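Local coordinates for uncharacterized protein (Staphylococcus aureus subsp. aureus, PDB 4H0A) that is of unknown function but belongs to the CAP (cysteine-rich secretory protein) family, joining a CAP-associated N-terminal region to a CAP domain, at residues 145-150 / 181-186; 122-127 / 135-140; 156-161 / 168-173; 131-136 / 190-195. One frame throughout, in Å; residues are numbered along the deposited sequence.

From the N terminus, interaction 2 comes first, where the hairpin strand 125-128 returns through strand 131-136 and runs on into helix 139-144. Interaction 4 begins on that second strand, so the two share Phe-135 and Glu-136 and their loops overlap; it closes 54 residues later, in the loop before helix 201-219. Inside it nests interaction 1, joining edge strand 145-150 to the turn after helix 174-180. Innermost is interaction 3, the hairpin 153-159/166-172, which shares the seven-stranded antiparallel sheet with strand 145-150. Interaction 1 links that large sheet to the small three-stranded sheet of interactions 2 and 4, through Tyr-183, whose hydroxyl also meets Gln-156 of interaction 3.

Interaction 1 of 4, residues 145-150 / 181-186; sequences QTLIKY and EPYQLN
Tyr-183 reaches across to the backbone of Gln-145, its OH donating to Gln-145 O over 2.7 Å. The hydroxyl oxygen sits 20° out of the carbonyl plane at a C=O...O angle of 159°, and the carbonyl oxygen lies at the ring's edge. On one flank of the tyrosine the Gln-145 chain slides past in the opposite direction, bringing Gln-145 CG to 4.0 Å from Tyr-183 CE1. On another, the Leu-147 side chain passes that of Tyr-183 at a slant: Leu-147 CB lies 3.6 Å from Tyr-183 OH. From a CG anti to the backbone N (chi1 -178°), Leu-147 CD2 touches Tyr-183 CE2 at 3.8 Å. Pro-182, the residue before the tyrosine, lays its CB over one ring face, 4.2 Å above the plane and toward the rim. Further out, the hydroxyl that donates to Gln-145 O also accepts from Gln-156 NE2, so both hydrogen-bonding roles of this buried group are used, and Phe-135 meets the Tyr-183 ring edge-to-face. The turn leaving helix 174-180 is thus pinned to strand 145-150, the edge of the seven-stranded sheet, with helix 282-290 packing on both Gln-145 and Pro-182.

Interaction 2 of 4, residues 122-127 / 135-140; sequences PEPSFK and FELSDE
Phe-135 N gives a backbone hydrogen bond to Pro-124 O, 3.1 Å long and close to straight at 166°. Next to it, Glu-123 CA directs its hydrogen at Phe-135 O, a CA-H...O contact of 3.5 Å to a buried carbonyl oxygen with no conventional hydrogen-bond partner in the model. Among the side chains of Pro-124, Phe-126, Phe-135 and Leu-137 the packing is apolar. The Pro-124 ring and Leu-137 cross at about a right angle, Pro-124 CD to Leu-137 CD1 at 3.9 Å. Phe-126, its CG wedged between backbone N and carbonyl carbon (chi1 57°), turns a ring edge to Phe-135. Phe-126 CE2 meets Phe-135 CE2 at 3.8 Å. Helix 174-180 backs both phenylalanines through Leu-177. At the exposed edge two like charges come close: Glu-123 and Glu-136 lie side by side, Glu-123 OE2 within 3.1 Å of Glu-136 OE1, the carboxylate planes 80° apart. Such crowding may raise the pKa of one of them. Beyond Leu-137, Ser-138 OG caps a helix N while Asp-141 OD2 accepts from Ser-138 N, a capping box. What results is an antiparallel beta hairpin, 125-128 with 131-136, running through a short connection into capped helix 139-144.

Interaction 3 of 4, residues 156-161 / 168-173; sequences QVYSDQ and SVRFLT. With EDO (1,2-ethanediol), chain C.
Gln-156 and Arg-170 bind each other twice through the backbone and twice more through their side chains. As a hydrogen-bonded antiparallel pair they exchange Gln-156 N to Arg-170 O at 2.8 Å and Arg-170 N to Gln-156 O at 2.9 Å; at the next hydrogen-bonded pair, two residues along, Tyr-158 N donates to Ser-168 O over 3.0 Å. On the sheet face that carries Gln-156, Tyr-158, Ser-168 and Arg-170 the packing is dense. The glutamine and arginine side chains run the same way, amide and guanidinium only 16° apart, and Gln-156 OE1 takes bonds from both NE and NH2 of Arg-170, each 2.9 Å long. The Arg-170 chain bends at chi3 (65°), which places NE beside Gln-156 OE1; OE1 lies within 6° of the guanidinium plane. Ser-168 OG presses to 3.3 Å of Tyr-158 CD2, and the tyrosine hydroxyl stands by the guanidinium without a bond. The opposite face is slacker: Val-157 and Val-169 form a non-hydrogen-bonded pair, and Val-169 CG1 rests 3.7 Å from Gln-156 O. The arginine's far end meets a small solvent molecule, an ethanediol that Asn-71 also holds, Arg-170 NH1 donating to its O1. NH1 additionally forms a salt bridge with Asp-281. Arg-170's charge is probably offset by that carboxylate, with the amide oxygen adding a neutral acceptor, and the Gln-156 amide is fixed in rotation, its NE2 also being bonded; the diol, probably from the crystallisation liquor, is no evidence of a natural ligand.

Interaction 4 of 4, residues 131-136 / 190-195; sequences KKYEFE and TSEEHN
Lys-131 reaches from its strand to the backbone of Thr-190. Its CB points toward the 190-195 loop, CG is anti to the backbone N (chi1 -171°), and the chain stays extended through CG and CD, so that the first of its atoms to press on the loop is CE, 3.3 Å from Thr-190 O and 4.1 Å from Thr-190 CB. At the tip, NZ donates to Thr-190 O over 3.1 Å. The bond is made from above the carbonyl plane, 52° out of it. The lysine and threonine side chains cross at about a right angle. Lys-131 NZ also makes a weak hydrogen bond to Tyr-133 OH at 3.2 Å, a weak link between alternate residues of the same strand. Tyr-133 adds the second half of the contact: its CE2 lies 3.7 Å from Thr-190 O, and its OH packs closely on Glu-192 CG at 3.1 Å, the glutamate chain crossing the tyrosine at about a right angle with ring and carboxylate planes 71° apart. Lys-131 NZ and Glu-192 OE2 are 5.9 Å apart, opposite charges that may attract at this distance without contact. That carboxylate may feel opposing influences, since its other oxygen lies near Asp-179. Ser-191 starts away from the strand, and its OG is hydrogen-bonded to Glu-181 OE1. The loop between strand 184-185 and helix 201-219 thus lies against the middle strand of the three-stranded sheet, with Tyr-133 touching both Val-128 of strand 125-128 and Leu-185 of strand 184-185, and both Tyr-133 and Glu-192 touching Ala-178 of helix 174-180.

Interaction 1 of 4, residues 145-150 / 181-186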
# COMPACT_ATOMS: atom_id res chain seq x y z
N GLN A 145 -5.51 5.85 -8.89
CA GLN A 145 -4.98 4.48 -8.77
C GLN A 145 -4.90 3.87 -10.16
O GLN A 145 -5.21 2.70 -10.34
CB GLN A 145 -5.93 3.66 -7.88
CG GLN A 145 -5.27 2.52 -7.16
CD GLN A 145 -6.26 1.69 -6.36
OE1 GLN A 145 -7.47 1.89 -6.41
NE2 GLN A 145 -5.76 0.73 -5.63
N THR A 146 -4.49 4.68 -11.15
CA THR A 146 -4.51 4.32 -12.57
C THR A 146 -3.81 3.00 -12.84
O THR A 146 -2.66 2.83 -12.44
CB THR A 146 -3.86 5.41 -13.41
OG1 THR A 146 -4.20 6.67 -12.85
CG2 THR A 146 -4.29 5.34 -14.89
N LEU A 147 -4.50 2.07 -13.53
CA LEU A 147 -3.92 0.79 -13.94
C LEU A 147 -3.47 0.95 -15.38
O LEU A 147 -4.31 1.27 -16.23
CB LEU A 147 -4.95 -0.34 -13.79
CG LEU A 147 -4.46 -1.75 -14.15
CD1 LEU A 147 -3.26 -2.17 -13.28
CD2 LEU A 147 -5.58 -2.76 -13.99
N ILE A 148 -2.17 0.82 -15.65
CA ILE A 148 -1.63 1.02 -17.00
C ILE A 148 -0.92 -0.24 -17.44
O ILE A 148 -0.15 -0.78 -16.66
CB ILE A 148 -0.66 2.24 -17.05
CG1 ILE A 148 -1.30 3.50 -16.42
CG2 ILE A 148 -0.22 2.52 -18.50
CD1 ILE A 148 -0.37 4.70 -16.26
N LYS A 149 -1.12 -0.67 -18.70
CA LYS A 149 -0.42 -1.84 -19.22
C LYS A 149 0.82 -1.35 -19.96
O LYS A 149 0.70 -0.55 -20.87
CB LYS A 149 -1.33 -2.68 -20.13
CG LYS A 149 -0.75 -4.04 -20.49
CD LYS A 149 -1.74 -4.91 -21.26
CE LYS A 149 -1.13 -6.23 -21.68
NZ LYS A 149 -2.14 -7.13 -22.28
N TYR A 150 2.01 -1.79 -19.52
CA TYR A 150 3.30 -1.47 -20.15
C TYR A 150 3.87 -2.77 -20.66
O TYR A 150 4.33 -3.58 -19.86
CB TYR A 150 4.26 -0.81 -19.15
CG TYR A 150 3.86 0.60 -18.78
CD1 TYR A 150 3.91 1.63 -19.71
CD2 TYR A 150 3.49 0.92 -17.48
CE1 TYR A 150 3.55 2.93 -19.37
CE2 TYR A 150 3.15 2.22 -17.12
CZ TYR A 150 3.19 3.23 -18.06
OH TYR A 150 2.85 4.51 -17.72
N GLU A 181 -6.21 -8.22 -6.30
CA GLU A 181 -7.57 -7.79 -6.68
C GLU A 181 -7.84 -6.36 -6.13
O GLU A 181 -8.71 -6.18 -5.29
CB GLU A 181 -8.59 -8.82 -6.15
CG GLU A 181 -9.99 -8.69 -6.72
CD GLU A 181 -10.98 -9.64 -6.08
OE1 GLU A 181 -10.64 -10.83 -5.91
OE2 GLU A 181 -12.11 -9.20 -5.77
N PRO A 182 -7.04 -5.35 -6.54
CA PRO A 182 -7.23 -4.00 -5.96
C PRO A 182 -8.42 -3.21 -6.50
O PRO A 182 -8.69 -2.13 -5.98
CB PRO A 182 -5.91 -3.28 -6.27
CG PRO A 182 -5.18 -4.12 -7.26
CD PRO A 182 -5.94 -5.37 -7.53
N TYR A 183 -9.14 -3.73 -7.51
CA TYR A 183 -10.31 -3.08 -8.08
C TYR A 183 -11.49 -4.04 -8.04
O TYR A 183 -11.31 -5.25 -7.87
CB TYR A 183 -10.04 -2.63 -9.52
CG TYR A 183 -8.72 -1.93 -9.71
CD1 TYR A 183 -8.58 -0.58 -9.44
CD2 TYR A 183 -7.60 -2.63 -10.15
CE1 TYR A 183 -7.36 0.07 -9.60
CE2 TYR A 183 -6.37 -1.99 -10.32
CZ TYR A 183 -6.26 -0.64 -10.04
OH TYR A 183 -5.06 -0.01 -10.25
N GLN A 184 -12.69 -3.49 -8.17
CA GLN A 184 -13.91 -4.29 -8.18
C GLN A 184 -13.92 -5.16 -9.43
O GLN A 184 -13.62 -4.67 -10.52
CB GLN A 184 -15.15 -3.38 -8.14
CG GLN A 184 -16.46 -4.13 -7.92
CD GLN A 184 -17.65 -3.20 -7.82
OE1 GLN A 184 -17.60 -2.03 -8.23
NE2 GLN A 184 -18.76 -3.70 -7.30
N LEU A 185 -14.26 -6.45 -9.27
CA LEU A 185 -14.33 -7.37 -10.40
C LEU A 185 -15.70 -7.31 -11.04
O LEU A 185 -16.69 -7.10 -10.35
CB LEU A 185 -14.05 -8.81 -9.96
CG LEU A 185 -12.61 -9.17 -9.64
CD1 LEU A 185 -12.56 -10.51 -8.92
CD2 LEU A 185 -11.76 -9.24 -10.90
N ASN A 186 -15.75 -7.56 -12.35
CA ASN A 186 -17.01 -7.63 -13.08
C ASN A 186 -17.76 -8.90 -12.65
O ASN A 186 -17.12 -9.86 -12.21
CB ASN A 186 -16.73 -7.62 -14.59
CG ASN A 186 -17.96 -7.49 -15.46
OD1 ASN A 186 -19.07 -7.22 -15.00
ND2 ASN A 186 -17.76 -7.64 -16.76

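Interaction 2 of 4, residues 122-127 / 135-140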
# COMPACT_ATOMS: atom_id res chain seq x y z
N PRO A 122 -10.37 1.66 -19.57
CA PRO A 122 -11.22 1.71 -18.36
C PRO A 122 -11.63 0.34 -17.83
O PRO A 122 -11.83 0.22 -16.62
CB PRO A 122 -12.46 2.50 -18.82
CG PRO A 122 -12.11 3.08 -20.12
CD PRO A 122 -11.11 2.18 -20.73
N GLU A 123 -11.79 -0.69 -18.70
CA GLU A 123 -12.15 -2.05 -18.29
C GLU A 123 -11.00 -3.01 -18.63
O GLU A 123 -11.09 -3.74 -19.63
CB GLU A 123 -13.46 -2.50 -18.96
CG GLU A 123 -14.71 -1.90 -18.33
CD GLU A 123 -16.02 -2.40 -18.93
OE1 GLU A 123 -16.03 -2.72 -20.14
OE2 GLU A 123 -17.03 -2.45 -18.20
N PRO A 124 -9.88 -2.96 -17.89
CA PRO A 124 -8.75 -3.84 -18.22
C PRO A 124 -9.11 -5.31 -18.02
O PRO A 124 -9.84 -5.66 -17.09
CB PRO A 124 -7.62 -3.37 -17.31
CG PRO A 124 -8.26 -2.61 -16.25
CD PRO A 124 -9.60 -2.15 -16.69
N SER A 125 -8.66 -6.14 -18.95
CA SER A 125 -9.00 -7.56 -19.01
C SER A 125 -7.78 -8.41 -19.30
O SER A 125 -6.91 -8.00 -20.07
CB SER A 125 -10.05 -7.77 -20.10
OG SER A 125 -10.71 -9.02 -19.96
N PHE A 126 -7.72 -9.61 -18.71
CA PHE A 126 -6.62 -10.54 -18.95
C PHE A 126 -6.98 -11.93 -18.44
O PHE A 126 -7.98 -12.08 -17.73
CB PHE A 126 -5.32 -10.04 -18.25
CG PHE A 126 -5.46 -9.83 -16.77
CD1 PHE A 126 -5.32 -10.88 -15.88
CD2 PHE A 126 -5.70 -8.56 -16.25
CE1 PHE A 126 -5.44 -10.68 -14.50
CE2 PHE A 126 -5.83 -8.36 -14.88
CZ PHE A 126 -5.69 -9.42 -14.01
N LYS A 127 -6.14 -12.92 -18.75
CA LYS A 127 -6.32 -14.29 -18.27
C LYS A 127 -5.13 -14.71 -17.42
O LYS A 127 -4.00 -14.35 -17.75
CB LYS A 127 -6.49 -15.28 -19.43
CG LYS A 127 -7.81 -15.12 -20.17
CD LYS A 127 -8.06 -16.28 -21.13
CE LYS A 127 -9.43 -16.18 -21.77
NZ LYS A 127 -9.74 -17.38 -22.60
N PHE A 135 -11.66 -5.99 -14.58
CA PHE A 135 -11.86 -5.01 -13.51
C PHE A 135 -12.77 -3.88 -13.94
O PHE A 135 -12.67 -3.41 -15.07
CB PHE A 135 -10.52 -4.42 -13.05
CG PHE A 135 -9.63 -5.38 -12.31
CD1 PHE A 135 -10.05 -5.95 -11.11
CD2 PHE A 135 -8.35 -5.64 -12.75
CE1 PHE A 135 -9.20 -6.79 -10.39
CE2 PHE A 135 -7.51 -6.49 -12.04
CZ PHE A 135 -7.94 -7.06 -10.87
N GLU A 136 -13.64 -3.43 -13.01
CA GLU A 136 -14.55 -2.30 -13.21
C GLU A 136 -13.95 -1.11 -12.47
O GLU A 136 -14.19 -0.96 -11.27
CB GLU A 136 -15.95 -2.65 -12.66
CG GLU A 136 -16.64 -3.79 -13.38
CD GLU A 136 -16.95 -3.51 -14.84
OE1 GLU A 136 -17.45 -2.41 -15.14
OE2 GLU A 136 -16.67 -4.40 -15.68
N LEU A 137 -13.09 -0.31 -13.15
CA LEU A 137 -12.41 0.82 -12.49
C LEU A 137 -13.35 2.01 -12.27
O LEU A 137 -13.89 2.55 -13.24
CB LEU A 137 -11.15 1.28 -13.27
CG LEU A 137 -9.82 0.73 -12.70
CD1 LEU A 137 -9.65 -0.72 -13.03
CD2 LEU A 137 -8.63 1.54 -13.21
N SER A 138 -13.54 2.42 -10.99
CA SER A 138 -14.39 3.57 -10.61
C SER A 138 -13.75 4.89 -11.02
O SER A 138 -12.61 4.90 -11.49
CB SER A 138 -14.67 3.57 -9.10
OG SER A 138 -13.53 3.90 -8.32
N ASP A 139 -14.49 6.02 -10.85
CA ASP A 139 -13.97 7.36 -11.20
C ASP A 139 -12.71 7.68 -10.41
O ASP A 139 -11.75 8.18 -10.99
CB ASP A 139 -15.02 8.46 -10.95
CG ASP A 139 -15.85 8.81 -12.16
OD1 ASP A 139 -15.29 8.83 -13.28
OD2 ASP A 139 -17.07 9.07 -12.00
N GLU A 140 -12.74 7.42 -9.10
CA GLU A 140 -11.62 7.62 -8.18
C GLU A 140 -10.41 6.77 -8.61
O GLU A 140 -9.28 7.26 -8.56
CB GLU A 140 -12.06 7.27 -6.74
CG GLU A 140 -10.99 7.46 -5.67
CD GLU A 140 -11.47 7.17 -4.26
OE1 GLU A 140 -12.45 7.83 -3.82
OE2 GLU A 140 -10.86 6.32 -3.58

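Interaction 3 of 4, residues 156-161 / 168-173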
# COMPACT_ATOMS: atom_id res chain seq x y z
N GLN A 156 0.40 0.28 -11.32
CA GLN A 156 -0.61 1.01 -10.56
C GLN A 156 0.05 2.31 -10.18
O GLN A 156 1.08 2.28 -9.51
CB GLN A 156 -1.05 0.23 -9.33
CG GLN A 156 -1.71 -1.10 -9.65
CD GLN A 156 -2.22 -1.68 -8.37
OE1 GLN A 156 -1.48 -2.34 -7.63
NE2 GLN A 156 -3.41 -1.26 -7.96
N VAL A 157 -0.48 3.44 -10.66
CA VAL A 157 0.06 4.77 -10.38
C VAL A 157 -0.79 5.42 -9.32
O VAL A 157 -1.95 5.75 -9.58
CB VAL A 157 0.12 5.62 -11.68
CG1 VAL A 157 0.84 6.94 -11.42
CG2 VAL A 157 0.80 4.84 -12.80
N TYR A 158 -0.23 5.64 -8.13
CA TYR A 158 -0.94 6.24 -7.00
C TYR A 158 -0.78 7.73 -7.00
O TYR A 158 0.36 8.20 -6.96
CB TYR A 158 -0.43 5.66 -5.69
CG TYR A 158 -0.65 4.17 -5.58
CD1 TYR A 158 -1.90 3.65 -5.29
CD2 TYR A 158 0.38 3.27 -5.82
CE1 TYR A 158 -2.12 2.28 -5.20
CE2 TYR A 158 0.18 1.89 -5.74
CZ TYR A 158 -1.07 1.40 -5.41
OH TYR A 158 -1.25 0.04 -5.32
N SER A 159 -1.89 8.48 -7.05
CA SER A 159 -1.85 9.94 -7.04
C SER A 159 -2.62 10.49 -5.88
O SER A 159 -3.51 9.84 -5.35
CB SER A 159 -2.42 10.54 -8.32
OG SER A 159 -1.78 10.04 -9.48
N ASP A 160 -2.31 11.74 -5.55
CA ASP A 160 -2.94 12.45 -4.46
C ASP A 160 -4.22 13.11 -4.98
O ASP A 160 -4.19 13.73 -6.04
CB ASP A 160 -1.95 13.48 -3.92
CG ASP A 160 -2.24 14.01 -2.54
OD1 ASP A 160 -2.50 13.20 -1.64
OD2 ASP A 160 -2.18 15.25 -2.35
N GLN A 161 -5.33 12.98 -4.26
CA GLN A 161 -6.60 13.59 -4.68
C GLN A 161 -6.53 15.13 -4.52
O GLN A 161 -7.23 15.84 -5.24
CB GLN A 161 -7.77 13.00 -3.86
CG GLN A 161 -9.09 12.90 -4.62
CD GLN A 161 -10.11 12.11 -3.82
OE1 GLN A 161 -10.38 12.42 -2.65
NE2 GLN A 161 -10.70 11.08 -4.42
N SER A 168 3.52 7.27 -5.68
CA SER A 168 4.22 5.99 -5.72
C SER A 168 3.76 5.20 -6.93
O SER A 168 2.74 5.55 -7.53
CB SER A 168 3.92 5.22 -4.43
OG SER A 168 2.53 5.10 -4.20
N VAL A 169 4.52 4.19 -7.32
CA VAL A 169 4.15 3.32 -8.45
C VAL A 169 4.39 1.88 -8.06
O VAL A 169 5.41 1.59 -7.43
CB VAL A 169 4.93 3.66 -9.75
CG1 VAL A 169 4.50 2.74 -10.90
CG2 VAL A 169 4.76 5.13 -10.13
N ARG A 170 3.48 0.98 -8.44
CA ARG A 170 3.69 -0.44 -8.24
C ARG A 170 3.66 -1.09 -9.60
O ARG A 170 2.62 -1.04 -10.26
CB ARG A 170 2.65 -1.09 -7.31
CG ARG A 170 2.77 -2.64 -7.30
CD ARG A 170 2.21 -3.25 -6.04
NE ARG A 170 0.77 -3.03 -5.92
CZ ARG A 170 0.06 -3.25 -4.82
NH1 ARG A 170 0.65 -3.73 -3.72
NH2 ARG A 170 -1.24 -3.01 -4.80
N PHE A 171 4.80 -1.67 -10.03
CA PHE A 171 4.84 -2.44 -11.28
C PHE A 171 4.58 -3.87 -10.89
O PHE A 171 5.18 -4.34 -9.92
CB PHE A 171 6.18 -2.28 -12.00
CG PHE A 171 6.36 -0.94 -12.67
CD1 PHE A 171 6.95 0.12 -12.00
CD2 PHE A 171 5.99 -0.76 -14.00
CE1 PHE A 171 7.15 1.34 -12.63
CE2 PHE A 171 6.20 0.47 -14.63
CZ PHE A 171 6.77 1.51 -13.95
N LEU A 172 3.68 -4.58 -11.59
CA LEU A 172 3.38 -5.96 -11.22
C LEU A 172 2.82 -6.78 -12.38
O LEU A 172 2.36 -6.23 -13.37
CB LEU A 172 2.40 -6.01 -10.02
CG LEU A 172 0.90 -5.68 -10.24
CD1 LEU A 172 0.15 -5.75 -8.92
CD2 LEU A 172 0.70 -4.29 -10.86
N THR A 173 2.88 -8.11 -12.24
CA THR A 173 2.37 -9.02 -13.26
C THR A 173 0.87 -9.18 -13.11
O THR A 173 0.31 -8.89 -12.05
CB THR A 173 3.05 -10.39 -13.16
OG1 THR A 173 2.69 -11.00 -11.93
CG2 THR A 173 4.57 -10.29 -13.28
C1 EDO C . 3.20 -4.78 -1.61
O1 EDO C . 3.45 -4.32 -2.93
C2 EDO C . 3.10 -6.32 -1.74
O2 EDO C . 2.79 -6.91 -0.50

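Interaction 4 of 4, residues 131-136 / 190-195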
# COMPACT_ATOMS: atom_id res chain seq x y z
N LYS A 131 -8.20 -18.44 -16.68
CA LYS A 131 -9.35 -17.82 -16.02
C LYS A 131 -9.38 -16.34 -16.32
O LYS A 131 -8.39 -15.65 -16.08
CB LYS A 131 -9.27 -18.07 -14.50
CG LYS A 131 -10.52 -17.65 -13.73
CD LYS A 131 -10.37 -17.97 -12.24
CE LYS A 131 -11.25 -17.09 -11.37
NZ LYS A 131 -11.01 -17.33 -9.92
N LYS A 132 -10.50 -15.83 -16.84
CA LYS A 132 -10.62 -14.42 -17.19
C LYS A 132 -10.84 -13.55 -15.95
O LYS A 132 -11.59 -13.91 -15.05
CB LYS A 132 -11.77 -14.20 -18.19
CG LYS A 132 -12.01 -12.72 -18.52
CD LYS A 132 -12.67 -12.52 -19.88
CE LYS A 132 -13.45 -11.22 -19.95
NZ LYS A 132 -13.76 -10.83 -21.35
N TYR A 133 -10.16 -12.39 -15.93
CA TYR A 133 -10.29 -11.36 -14.90
C TYR A 133 -10.59 -10.05 -15.59
O TYR A 133 -9.86 -9.68 -16.51
CB TYR A 133 -9.01 -11.23 -14.07
CG TYR A 133 -8.80 -12.41 -13.14
CD1 TYR A 133 -8.15 -13.55 -13.58
CD2 TYR A 133 -9.32 -12.41 -11.86
CE1 TYR A 133 -7.98 -14.65 -12.74
CE2 TYR A 133 -9.16 -13.50 -11.01
CZ TYR A 133 -8.49 -14.62 -11.46
OH TYR A 133 -8.33 -15.70 -10.62
N GLU A 134 -11.68 -9.38 -15.21
CA GLU A 134 -12.03 -8.07 -15.78
C GLU A 134 -12.36 -7.13 -14.64
O GLU A 134 -13.20 -7.45 -13.81
CB GLU A 134 -13.21 -8.18 -16.75
CG GLU A 134 -13.33 -6.94 -17.62
CD GLU A 134 -14.50 -6.94 -18.57
OE1 GLU A 134 -15.35 -7.86 -18.48
OE2 GLU A 134 -14.60 -6.00 -19.39
N PHE A 135 -11.66 -5.99 -14.58
CA PHE A 135 -11.86 -5.01 -13.51
C PHE A 135 -12.77 -3.88 -13.94
O PHE A 135 -12.67 -3.41 -15.07
CB PHE A 135 -10.52 -4.42 -13.05
CG PHE A 135 -9.63 -5.38 -12.31
CD1 PHE A 135 -10.05 -5.95 -11.11
CD2 PHE A 135 -8.35 -5.64 -12.75
CE1 PHE A 135 -9.20 -6.79 -10.39
CE2 PHE A 135 -7.51 -6.49 -12.04
CZ PHE A 135 -7.94 -7.06 -10.87
N GLU A 136 -13.64 -3.43 -13.01
CA GLU A 136 -14.55 -2.30 -13.21
C GLU A 136 -13.95 -1.11 -12.47
O GLU A 136 -14.19 -0.96 -11.27
CB GLU A 136 -15.95 -2.65 -12.66
CG GLU A 136 -16.64 -3.79 -13.38
CD GLU A 136 -16.95 -3.51 -14.84
OE1 GLU A 136 -17.45 -2.41 -15.14
OE2 GLU A 136 -16.67 -4.40 -15.68
N THR A 190 -14.60 -14.17 -11.00
CA THR A 190 -14.72 -14.76 -9.66
C THR A 190 -13.45 -14.46 -8.88
O THR A 190 -12.35 -14.62 -9.41
CB THR A 190 -14.96 -16.28 -9.76
OG1 THR A 190 -16.09 -16.53 -10.61
CG2 THR A 190 -15.20 -16.93 -8.40
N SER A 191 -13.60 -14.03 -7.61
CA SER A 191 -12.46 -13.71 -6.74
C SER A 191 -11.68 -14.99 -6.38
O SER A 191 -12.30 -16.04 -6.17
CB SER A 191 -12.96 -13.01 -5.47
OG SER A 191 -11.91 -12.74 -4.55
N GLU A 192 -10.34 -14.90 -6.33
CA GLU A 192 -9.49 -16.05 -6.00
C GLU A 192 -9.68 -16.51 -4.55
O GLU A 192 -9.94 -15.69 -3.68
CB GLU A 192 -7.99 -15.72 -6.18
CG GLU A 192 -7.52 -15.63 -7.62
CD GLU A 192 -6.01 -15.48 -7.79
OE1 GLU A 192 -5.28 -15.49 -6.77
OE2 GLU A 192 -5.56 -15.37 -8.95
N GLU A 193 -9.49 -17.82 -4.31
CA GLU A 193 -9.52 -18.39 -2.96
C GLU A 193 -8.11 -18.27 -2.39
O GLU A 193 -7.15 -18.26 -3.16
CB GLU A 193 -10.00 -19.85 -2.98
CG GLU A 193 -11.44 -20.01 -3.44
CD GLU A 193 -11.98 -21.42 -3.42
OE1 GLU A 193 -11.32 -22.31 -2.84
OE2 GLU A 193 -13.09 -21.64 -3.97
N HIS A 194 -7.98 -18.13 -1.07
CA HIS A 194 -6.67 -17.94 -0.43
C HIS A 194 -6.42 -18.94 0.68
O HIS A 194 -7.35 -19.33 1.39
CB HIS A 194 -6.56 -16.51 0.13
CG HIS A 194 -6.83 -15.46 -0.90
ND1 HIS A 194 -5.82 -14.98 -1.72
CD2 HIS A 194 -7.99 -14.86 -1.25
CE1 HIS A 194 -6.39 -14.10 -2.52
NE2 HIS A 194 -7.70 -13.99 -2.27
N ASN A 195 -5.15 -19.35 0.83
CA ASN A 195 -4.75 -20.28 1.88
C ASN A 195 -4.49 -19.49 3.17
O ASN A 195 -4.53 -18.25 3.16
CB ASN A 195 -3.52 -21.13 1.45
CG ASN A 195 -2.20 -20.39 1.31
OD1 ASN A 195 -2.13 -19.16 1.23
ND2 ASN A 195 -1.10 -21.14 1.23